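Local coordinates for protein GH61E (Thielavia terrestris, PDB 3EJA) that probably cleaves cellulose and related polysaccharides by oxidising their glycosidic bonds, as a copper-dependent lytic polysaccharide monooxygenase of family AA9, at residues S44-V49 against C156-V161; F74-V79 against Y132-E137; W95-E100 against P203-C208. All coordinates share one frame; numbering follows the deposited sequence.

Contact 1 (S44-V49 against C156-V161); sequences SPAPSV and CAQLSV
The side-chain amide of Gln-158 spreads against the backbone of Ala-46 and, with its nitrogen, reaches on to Ser-48. Ala-46 N donates to Gln-158 OE1 at 3.0 Å, a fairly straight bond (154° at the hydrogen), although the donor lies well above the plane of the amide carbonyl. On the other side of the exchange, Gln-158 NE2 offers weak hydrogen bonds to two carbonyl oxygens, Ala-46 O at 3.1 Å and Ser-48 O at 3.2 Å. Glutamine suits the place because one flat group can both accept from and donate to a loop that lacks the regular pairing of a strand. The OE1 atom also takes a hydrogen bond from Arg-17 NE, so this buried oxygen is held by two donors. The chain beyond CG is extended (chi2 179°), which carries the amide outward from its strand to the loop. Small Ala-46 fits beside it, its CB 3.6 Å from Gln-158 NE2, while Pro-45 brings its CA and CB to the OE1 end.

Farther along, Val-49 lies across the Gln-158 side chain at about a right angle. Its CA makes a C-H...O contact with Gln-158 O at 3.6 Å, and CG1, anti to the backbone N (chi1 176°), reaches the peptide between Leu-159 and Ser-160, 3.5 Å from Ser-160 N. A branched valine can thus cover backbone with one methyl while the other, CG2, approaches the glutamine amide.

The loop 44-49 leads from helix 35-38 into strand 50-53, which runs parallel to strand 151-162 at one margin of a five-stranded sheet of the beta sandwich. Backbone bonds between the two include Gln-158 with Leu-50; along its other edge strand 151-162 pairs antiparallel with strand 130-140, and a disulfide ties Cys-156 to Cys-38.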
loop_
_atom_site.group_PDB
_atom_site.type_symbol
_atom_site.label_atom_id
_atom_site.label_comp_id
_atom_site.label_asym_id
_atom_site.label_seq_id
_atom_site.Cartn_x
_atom_site.Cartn_y
_atom_site.Cartn_z
ATOM N N SER A 44 -3.729 0.955 -16.041
ATOM C CA SER A 44 -3.189 0.075 -17.063
ATOM C C SER A 44 -2.784 -1.229 -16.396
ATOM O O SER A 44 -2.013 -1.209 -15.437
ATOM C CB SER A 44 -1.973 0.712 -17.730
ATOM O OG SER A 44 -1.542 -0.090 -18.804
ATOM N N PRO A 45 -3.304 -2.366 -16.893
ATOM C CA PRO A 45 -3.086 -3.640 -16.206
ATOM C C PRO A 45 -1.639 -4.132 -16.308
ATOM O O PRO A 45 -0.916 -3.749 -17.228
ATOM C CB PRO A 45 -4.024 -4.604 -16.947
ATOM C CG PRO A 45 -4.137 -4.032 -18.323
ATOM C CD PRO A 45 -4.112 -2.529 -18.120
ATOM N N ALA A 46 -1.235 -4.963 -15.350
ATOM C CA ALA A 46 0.012 -5.714 -15.439
ATOM C C ALA A 46 -0.208 -6.893 -16.392
ATOM O O ALA A 46 -1.315 -7.416 -16.464
ATOM C CB ALA A 46 0.426 -6.212 -14.068
ATOM N N PRO A 47 0.836 -7.297 -17.148
ATOM C CA PRO A 47 0.696 -8.423 -18.090
ATOM C C PRO A 47 0.420 -9.779 -17.449
ATOM O O PRO A 47 -0.010 -10.708 -18.144
ATOM C CB PRO A 47 2.060 -8.464 -18.789
ATOM C CG PRO A 47 3.001 -7.833 -17.817
ATOM C CD PRO A 47 2.188 -6.715 -17.209
ATOM N N SER A 48 0.684 -9.903 -16.149
ATOM C CA SER A 48 0.539 -11.172 -15.461
ATOM C C SER A 48 -0.187 -11.038 -14.122
ATOM O O SER A 48 -0.388 -9.925 -13.615
ATOM C CB SER A 48 1.919 -11.819 -15.280
ATOM O OG SER A 48 1.807 -13.074 -14.647
ATOM N N VAL A 49 -0.592 -12.186 -13.575
ATOM C CA VAL A 49 -1.269 -12.270 -12.290
ATOM C C VAL A 49 -0.500 -13.237 -11.386
ATOM O O VAL A 49 -0.067 -14.306 -11.840
ATOM C CB VAL A 49 -2.740 -12.742 -12.471
ATOM C CG1 VAL A 49 -3.436 -12.932 -11.122
ATOM C CG2 VAL A 49 -3.520 -11.748 -13.341
ATOM N N CYS A 156 0.416 -1.202 -7.239
ATOM C CA CYS A 156 -0.586 -2.248 -7.025
ATOM C C CYS A 156 -0.286 -3.508 -7.814
ATOM O O CYS A 156 0.009 -3.445 -9.013
ATOM C CB CYS A 156 -1.987 -1.758 -7.384
ATOM S SG CYS A 156 -2.614 -0.402 -6.370
ATOM N N ALA A 157 -0.373 -4.647 -7.130
ATOM C CA ALA A 157 -0.117 -5.950 -7.743
ATOM C C ALA A 157 -1.435 -6.658 -8.034
ATOM O O ALA A 157 -2.438 -6.412 -7.356
ATOM C CB ALA A 157 0.754 -6.810 -6.827
ATOM N N GLN A 158 -1.415 -7.532 -9.044
ATOM C CA GLN A 158 -2.591 -8.322 -9.433
ATOM C C GLN A 158 -2.459 -9.748 -8.900
ATOM O O GLN A 158 -1.485 -10.446 -9.206
ATOM C CB GLN A 158 -2.766 -8.306 -10.957
ATOM C CG GLN A 158 -2.949 -6.877 -11.511
ATOM C CD GLN A 158 -3.095 -6.775 -13.031
ATOM O OE1 GLN A 158 -3.478 -5.717 -13.541
ATOM N NE2 GLN A 158 -2.790 -7.853 -13.755
ATOM N N LEU A 159 -3.436 -10.150 -8.089
ATOM C CA LEU A 159 -3.439 -11.442 -7.392
ATOM C C LEU A 159 -4.638 -12.310 -7.774
ATOM O O LEU A 159 -5.731 -11.799 -8.041
ATOM C CB LEU A 159 -3.460 -11.214 -5.870
ATOM C CG LEU A 159 -2.141 -11.121 -5.084
ATOM C CD1 LEU A 159 -1.137 -10.193 -5.743
ATOM C CD2 LEU A 159 -2.388 -10.716 -3.619
ATOM N N SER A 160 -4.411 -13.622 -7.792
ATOM C CA SER A 160 -5.488 -14.599 -7.783
ATOM C C SER A 160 -5.392 -15.397 -6.486
ATOM O O SER A 160 -4.457 -16.180 -6.302
ATOM C CB SER A 160 -5.394 -15.527 -8.998
ATOM O OG SER A 160 -6.411 -16.504 -8.947
ATOM N N VAL A 161 -6.358 -15.181 -5.594
ATOM C CA VAL A 161 -6.385 -15.803 -4.276
ATOM C C VAL A 161 -7.331 -17.007 -4.263
ATOM O O VAL A 161 -8.502 -16.894 -4.631
ATOM C CB VAL A 161 -6.787 -14.781 -3.174
ATOM C CG1 VAL A 161 -6.886 -15.449 -1.800
ATOM C CG2 VAL A 161 -5.795 -13.620 -3.137
#

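Contact 2 (F74-V79 against Y132-E137); sequences FYMARV and YLLRAE. With SO4 (sulfate ion), chain G.
Tyr-75 and Arg-135 form a hydrogen-bonded antiparallel pair, with Tyr-75 N to Arg-135 O at 3.0 Å and Arg-135 N to Tyr-75 O at 2.8 Å; Ala-77 and Leu-133 repeat the pattern. Between them, Met-76 faces Leu-134 as a non-hydrogen-bonded pair.

On the face carrying Phe-74, Met-76 and Arg-78, apolar groups interlock. Phe-74 CE1 meets Ala-136 CB at 3.5 Å, a small methyl suited to a large ring, and Met-76 CG rests on Leu-134 CD1. The flexible methionine bends at chi3 (81°), bringing CE to 4.1 Å from the Tyr-132 ring centroid in an off-centre CH-pi contact; its sulfur completes a Met-aromatic contact. Arg-78 CB sits over a face of the same ring, and its long aliphatic chain runs past to the hydroxyl, which is bonded to Lys-128 O. The Arg-78 guanidinium is left to pair with Asp-81 and to bind a sulfate, probably from the crystallisation liquor, through NH1.

On the other face, the side chains of Tyr-75 and Arg-135 run side by side, with NH1 of Arg-135 3.5 Å from Tyr-75 CD1 and the ring and guanidinium planes 79° apart. Arg-135 NH2 forms a salt bridge with Glu-137 OE1 at 2.7 Å, approaching from above the carboxylate plane. Ile-36 O shares NH2, Phe-175 makes a cation-pi contact with Arg-135, and Tyr-179 links the Tyr-75 hydroxyl to Glu-137 OE2, which would help to offset the buried charges.

Strand 72-78 continues the sheet to strand 96-100, strand 130-140 to strand 151-162, and Leu-134 and Ala-136 pack on strand 57-63 of the opposing sheet.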
loop_
_atom_site.group_PDB
_atom_site.type_symbol
_atom_site.label_atom_id
_atom_site.label_comp_id
_atom_site.label_asym_id
_atom_site.label_seq_id
_atom_site.Cartn_x
_atom_site.Cartn_y
_atom_site.Cartn_z
ATOM N N PHE A 74 -0.231 -2.041 3.663
ATOM C CA PHE A 74 -0.754 -2.772 2.501
ATOM C C PHE A 74 -2.276 -2.858 2.573
ATOM O O PHE A 74 -2.837 -3.077 3.646
ATOM C CB PHE A 74 -0.135 -4.182 2.392
ATOM C CG PHE A 74 1.345 -4.168 2.119
ATOM C CD1 PHE A 74 1.825 -4.020 0.819
ATOM C CD2 PHE A 74 2.260 -4.265 3.170
ATOM C CE1 PHE A 74 3.195 -3.985 0.557
ATOM C CE2 PHE A 74 3.630 -4.219 2.924
ATOM C CZ PHE A 74 4.103 -4.080 1.617
ATOM N N TYR A 75 -2.930 -2.668 1.426
ATOM C CA TYR A 75 -4.375 -2.813 1.322
ATOM C C TYR A 75 -4.716 -3.799 0.204
ATOM O O TYR A 75 -3.905 -4.051 -0.682
ATOM C CB TYR A 75 -5.039 -1.479 0.979
ATOM C CG TYR A 75 -4.969 -0.365 2.008
ATOM C CD1 TYR A 75 -3.766 0.313 2.271
ATOM C CD2 TYR A 75 -6.120 0.057 2.664
ATOM C CE1 TYR A 75 -3.717 1.382 3.198
ATOM C CE2 TYR A 75 -6.090 1.113 3.587
ATOM C CZ TYR A 75 -4.895 1.768 3.846
ATOM O OH TYR A 75 -4.903 2.810 4.743
ATOM N N MET A 76 -5.926 -4.346 0.252
ATOM C CA MET A 76 -6.436 -5.215 -0.805
ATOM C C MET A 76 -7.848 -4.796 -1.219
ATOM O O MET A 76 -8.566 -4.171 -0.440
ATOM C CB MET A 76 -6.445 -6.675 -0.343
ATOM C CG MET A 76 -5.054 -7.276 -0.128
ATOM S SD MET A 76 -5.134 -8.953 0.521
ATOM C CE MET A 76 -5.459 -9.875 -1.001
ATOM N N ALA A 77 -8.223 -5.146 -2.446
ATOM C CA ALA A 77 -9.578 -4.938 -2.961
ATOM C C ALA A 77 -9.955 -6.093 -3.881
ATOM O O ALA A 77 -9.176 -6.474 -4.763
ATOM C CB ALA A 77 -9.678 -3.609 -3.704
ATOM N N ARG A 78 -11.161 -6.630 -3.683
ATOM C CA ARG A 78 -11.624 -7.800 -4.416
ATOM C C ARG A 78 -12.351 -7.453 -5.717
ATOM O O ARG A 78 -13.314 -6.691 -5.714
ATOM C CB ARG A 78 -12.544 -8.656 -3.537
ATOM C CG ARG A 78 -12.839 -10.009 -4.163
ATOM C CD ARG A 78 -13.670 -10.892 -3.248
ATOM N NE ARG A 78 -13.880 -12.195 -3.881
ATOM C CZ ARG A 78 -14.840 -12.466 -4.766
ATOM N NH1 ARG A 78 -15.709 -11.528 -5.141
ATOM N NH2 ARG A 78 -14.932 -13.689 -5.276
ATOM N N VAL A 79 -11.862 -8.014 -6.823
ATOM C CA VAL A 79 -12.528 -7.932 -8.124
ATOM C C VAL A 79 -13.826 -8.752 -8.043
ATOM O O VAL A 79 -13.796 -9.902 -7.604
ATOM C CB VAL A 79 -11.628 -8.520 -9.245
ATOM C CG1 VAL A 79 -12.283 -8.375 -10.622
ATOM C CG2 VAL A 79 -10.228 -7.879 -9.235
ATOM N N TYR A 132 -7.731 -10.156 -6.738
ATOM C CA TYR A 132 -7.536 -8.982 -5.889
ATOM C C TYR A 132 -6.464 -8.049 -6.444
ATOM O O TYR A 132 -5.530 -8.482 -7.133
ATOM C CB TYR A 132 -7.108 -9.404 -4.476
ATOM C CG TYR A 132 -8.189 -9.988 -3.589
ATOM C CD1 TYR A 132 -8.571 -11.333 -3.698
ATOM C CD2 TYR A 132 -8.788 -9.211 -2.598
ATOM C CE1 TYR A 132 -9.544 -11.875 -2.860
ATOM C CE2 TYR A 132 -9.764 -9.737 -1.759
ATOM C CZ TYR A 132 -10.139 -11.072 -1.897
ATOM O OH TYR A 132 -11.096 -11.598 -1.060
ATOM N N LEU A 133 -6.607 -6.763 -6.133
ATOM C CA LEU A 133 -5.504 -5.830 -6.246
ATOM C C LEU A 133 -4.877 -5.707 -4.855
ATOM O O LEU A 133 -5.590 -5.635 -3.851
ATOM C CB LEU A 133 -5.987 -4.458 -6.737
ATOM C CG LEU A 133 -6.540 -4.307 -8.160
ATOM C CD1 LEU A 133 -7.150 -2.915 -8.378
ATOM C CD2 LEU A 133 -5.463 -4.597 -9.208
ATOM N N LEU A 134 -3.549 -5.701 -4.814
ATOM C CA LEU A 134 -2.802 -5.526 -3.577
ATOM C C LEU A 134 -1.996 -4.231 -3.678
ATOM O O LEU A 134 -1.069 -4.114 -4.490
ATOM C CB LEU A 134 -1.885 -6.733 -3.327
ATOM C CG LEU A 134 -0.878 -6.658 -2.167
ATOM C CD1 LEU A 134 -1.578 -6.559 -0.798
ATOM C CD2 LEU A 134 0.064 -7.861 -2.224
ATOM N N ARG A 135 -2.368 -3.256 -2.858
ATOM C CA ARG A 135 -1.757 -1.935 -2.892
ATOM C C ARG A 135 -0.617 -1.843 -1.881
ATOM O O ARG A 135 -0.826 -2.103 -0.687
ATOM C CB ARG A 135 -2.826 -0.869 -2.614
ATOM C CG ARG A 135 -2.317 0.564 -2.524
ATOM C CD ARG A 135 -3.468 1.517 -2.176
ATOM N NE ARG A 135 -3.011 2.908 -2.076
ATOM C CZ ARG A 135 -2.538 3.462 -0.960
ATOM N NH1 ARG A 135 -2.476 2.761 0.168
ATOM N NH2 ARG A 135 -2.135 4.725 -0.964
ATOM N N ALA A 136 0.572 -1.480 -2.372
ATOM C CA ALA A 136 1.753 -1.239 -1.527
ATOM C C ALA A 136 1.893 0.247 -1.311
ATOM O O ALA A 136 1.707 1.034 -2.243
ATOM C CB ALA A 136 3.024 -1.782 -2.182
ATOM N N GLU A 137 2.203 0.632 -0.074
ATOM C CA GLU A 137 2.395 2.021 0.262
ATOM C C GLU A 137 3.517 2.201 1.281
ATOM O O GLU A 137 3.592 1.450 2.248
ATOM C CB GLU A 137 1.084 2.559 0.837
ATOM C CG GLU A 137 1.156 3.901 1.516
ATOM C CD GLU A 137 -0.159 4.240 2.166
ATOM O OE1 GLU A 137 -0.962 4.917 1.514
ATOM O OE2 GLU A 137 -0.413 3.792 3.299
HETATM S S SO4 G . -19.217 -10.336 -6.096
HETATM O O1 SO4 G . -18.616 -9.064 -5.704
HETATM O O2 SO4 G . -18.201 -11.213 -6.668
HETATM O O3 SO4 G . -19.791 -10.966 -4.908
HETATM O O4 SO4 G . -20.264 -10.097 -7.087
#

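Contact 3 (W95-E100 against P203-C208); sequences WFKVYE and PAVFSC
The rings of Phe-96 and Phe-206 approach obliquely, with centroids 5.9 Å apart and planes at 75°. The nearest touch is Phe-96 CD2 to Phe-206 CB at 4.2 Å. Over one face of the Phe-206 ring, toward its rim, lies Cys-208 N; Cys-126 and Ile-127 also touch this side chain. The large, apolar rings suit the seam between the sheet and the tail.

Beside them, Phe-206 N donates to Lys-97 O at 2.7 Å in a nearly straight bond (167°). The Lys-97 chain, bent at chi3 (-82°), brings NZ to 2.7 Å from Pro-203 O and 2.9 Å from Glu-100 OE1, a salt bridge; Pro-201 O is a further acceptor. A lysine can thus gather carbonyls and a carboxylate at one buried end while its methylenes pack. Val-205 CG2 fills the angle between Lys-97 CD and Glu-100 CG, the latter at 3.5 Å. Three waters bridge backbone or carboxylate groups, among them one joining Lys-97 N to Ala-204 O.

Strand 96-100 is an outermost strand of its sheet, and Val-98 and Tyr-99 facing Phe-74 make a classic beta bulge. The C-terminal tail, fastened by the Cys-126–Cys-208 disulfide, crosses this edge of the fibronectin type III-like sandwich.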
loop_
_atom_site.group_PDB
_atom_site.type_symbol
_atom_site.label_atom_id
_atom_site.label_comp_id
_atom_site.label_asym_id
_atom_site.label_seq_id
_atom_site.Cartn_x
_atom_site.Cartn_y
_atom_site.Cartn_z
ATOM N N TRP A 95 -11.504 -0.866 -0.602
ATOM C CA TRP A 95 -10.177 -1.210 -0.070
ATOM C C TRP A 95 -10.201 -1.495 1.428
ATOM O O TRP A 95 -10.777 -0.720 2.198
ATOM C CB TRP A 95 -9.174 -0.093 -0.373
ATOM C CG TRP A 95 -8.943 0.085 -1.841
ATOM C CD1 TRP A 95 -9.648 0.892 -2.685
ATOM C CD2 TRP A 95 -7.947 -0.567 -2.641
ATOM N NE1 TRP A 95 -9.153 0.793 -3.960
ATOM C CE2 TRP A 95 -8.104 -0.092 -3.963
ATOM C CE3 TRP A 95 -6.934 -1.502 -2.370
ATOM C CZ2 TRP A 95 -7.289 -0.519 -5.021
ATOM C CZ3 TRP A 95 -6.121 -1.928 -3.421
ATOM C CH2 TRP A 95 -6.305 -1.434 -4.733
ATOM N N PHE A 96 -9.573 -2.604 1.833
ATOM C CA PHE A 96 -9.368 -2.891 3.256
ATOM C C PHE A 96 -7.875 -3.043 3.570
ATOM O O PHE A 96 -7.109 -3.536 2.741
ATOM C CB PHE A 96 -10.191 -4.106 3.722
ATOM C CG PHE A 96 -9.918 -5.381 2.950
ATOM C CD1 PHE A 96 -10.553 -5.626 1.735
ATOM C CD2 PHE A 96 -9.050 -6.348 3.460
ATOM C CE1 PHE A 96 -10.311 -6.803 1.018
ATOM C CE2 PHE A 96 -8.808 -7.537 2.759
ATOM C CZ PHE A 96 -9.443 -7.764 1.532
ATOM N N LYS A 97 -7.472 -2.583 4.755
ATOM C CA LYS A 97 -6.067 -2.642 5.179
ATOM C C LYS A 97 -5.721 -4.031 5.711
ATOM O O LYS A 97 -6.439 -4.560 6.563
ATOM C CB LYS A 97 -5.803 -1.592 6.264
ATOM C CG LYS A 97 -4.363 -1.549 6.755
ATOM C CD LYS A 97 -4.185 -0.556 7.904
ATOM C CE LYS A 97 -4.014 0.878 7.406
ATOM N NZ LYS A 97 -4.227 1.838 8.537
ATOM N N VAL A 98 -4.619 -4.607 5.223
ATOM C CA VAL A 98 -4.174 -5.931 5.675
ATOM C C VAL A 98 -2.871 -5.913 6.481
ATOM O O VAL A 98 -2.525 -6.917 7.120
ATOM C CB VAL A 98 -4.069 -6.966 4.499
ATOM C CG1 VAL A 98 -5.428 -7.166 3.845
ATOM C CG2 VAL A 98 -3.013 -6.558 3.473
ATOM N N TYR A 99 -2.156 -4.786 6.448
ATOM C CA TYR A 99 -0.878 -4.647 7.144
ATOM C C TYR A 99 -0.562 -3.178 7.396
ATOM O O TYR A 99 -0.836 -2.328 6.545
ATOM C CB TYR A 99 0.264 -5.300 6.332
ATOM C CG TYR A 99 1.631 -5.114 6.951
ATOM C CD1 TYR A 99 2.377 -3.952 6.709
ATOM C CD2 TYR A 99 2.176 -6.091 7.796
ATOM C CE1 TYR A 99 3.624 -3.765 7.281
ATOM C CE2 TYR A 99 3.426 -5.908 8.384
ATOM C CZ TYR A 99 4.143 -4.744 8.123
ATOM O OH TYR A 99 5.380 -4.559 8.689
ATOM N N GLU A 100 0.019 -2.894 8.562
ATOM C CA GLU A 100 0.639 -1.597 8.833
ATOM C C GLU A 100 1.773 -1.813 9.827
ATOM O O GLU A 100 1.723 -2.729 10.646
ATOM C CB GLU A 100 -0.393 -0.599 9.394
ATOM C CG GLU A 100 -0.847 -0.919 10.819
ATOM C CD GLU A 100 -1.935 0.002 11.341
ATOM O OE1 GLU A 100 -2.443 0.848 10.580
ATOM O OE2 GLU A 100 -2.293 -0.136 12.525
ATOM N N PRO A 203 -8.116 3.180 7.677
ATOM C CA PRO A 203 -8.892 2.309 8.559
ATOM C C PRO A 203 -8.015 1.336 9.367
ATOM O O PRO A 203 -6.818 1.210 9.102
ATOM C CB PRO A 203 -9.796 1.550 7.581
ATOM C CG PRO A 203 -9.018 1.516 6.298
ATOM C CD PRO A 203 -8.274 2.824 6.252
ATOM N N ALA A 204 -8.618 0.673 10.353
ATOM C CA ALA A 204 -7.925 -0.346 11.137
ATOM C C ALA A 204 -7.529 -1.533 10.256
ATOM O O ALA A 204 -8.226 -1.845 9.290
ATOM C CB ALA A 204 -8.816 -0.826 12.277
ATOM N N VAL A 205 -6.426 -2.191 10.600
ATOM C CA VAL A 205 -6.004 -3.426 9.936
ATOM C C VAL A 205 -7.112 -4.458 10.105
ATOM O O VAL A 205 -7.610 -4.678 11.221
ATOM C CB VAL A 205 -4.690 -4.013 10.537
ATOM C CG1 VAL A 205 -4.338 -5.368 9.904
ATOM C CG2 VAL A 205 -3.541 -3.060 10.348
ATOM N N PHE A 206 -7.514 -5.064 8.993
ATOM C CA PHE A 206 -8.441 -6.179 9.034
ATOM C C PHE A 206 -7.737 -7.430 9.557
ATOM O O PHE A 206 -6.635 -7.747 9.140
ATOM C CB PHE A 206 -9.043 -6.463 7.649
ATOM C CG PHE A 206 -9.854 -7.742 7.594
ATOM C CD1 PHE A 206 -11.138 -7.787 8.128
ATOM C CD2 PHE A 206 -9.317 -8.905 7.038
ATOM C CE1 PHE A 206 -11.886 -8.976 8.097
ATOM C CE2 PHE A 206 -10.060 -10.094 7.000
ATOM C CZ PHE A 206 -11.343 -10.126 7.530
ATOM N N SER A 207 -8.392 -8.136 10.466
ATOM C CA SER A 207 -7.904 -9.421 10.944
ATOM C C SER A 207 -9.041 -10.433 11.023
ATOM O O SER A 207 -10.202 -10.084 11.285
ATOM C CB SER A 207 -7.239 -9.280 12.318
ATOM O OG SER A 207 -8.152 -8.712 13.240
ATOM N N CYS A 208 -8.693 -11.691 10.790
ATOM C CA CYS A 208 -9.640 -12.796 10.858
ATOM C C CYS A 208 -9.900 -13.207 12.305
ATOM O O CYS A 208 -11.005 -13.640 12.636
ATOM C CB CYS A 208 -9.109 -13.981 10.052
ATOM S SG CYS A 208 -8.946 -13.630 8.286
ATOM O OXT CYS A 208 -9.013 -13.120 13.165
HETATM O O HOH W 1 -9.423 -2.179 6.796
HETATM O O HOH W 2 -4.605 -8.812 7.866
HETATM O O HOH W 3 -5.184 -1.239 12.766
#

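How the contacts relate
All three contacts reach one five-stranded sheet. Contact 2 forms its middle, with a centre about 10 Å from the centre of each of the others, while the centres of contacts 1 and 3 are about 20 Å apart. Backbone bonds of 2.8 Å join neighbours: Ala-157 N to Leu-134 O for contacts 1 and 2, Phe-74 O to Val-98 N for contacts 2 and 3. The metal site of His-1, His-68 and Tyr-153 holds magnesium here and probably copper in the active enzyme; Glu-137 of contact 2 has its side chain about 7 Å from that of Tyr-153 but about 14 Å from the magnesium. Contact 1 instead borders a bound N-acetylglucosamine, about 4 Å from the Ser-160 side chain.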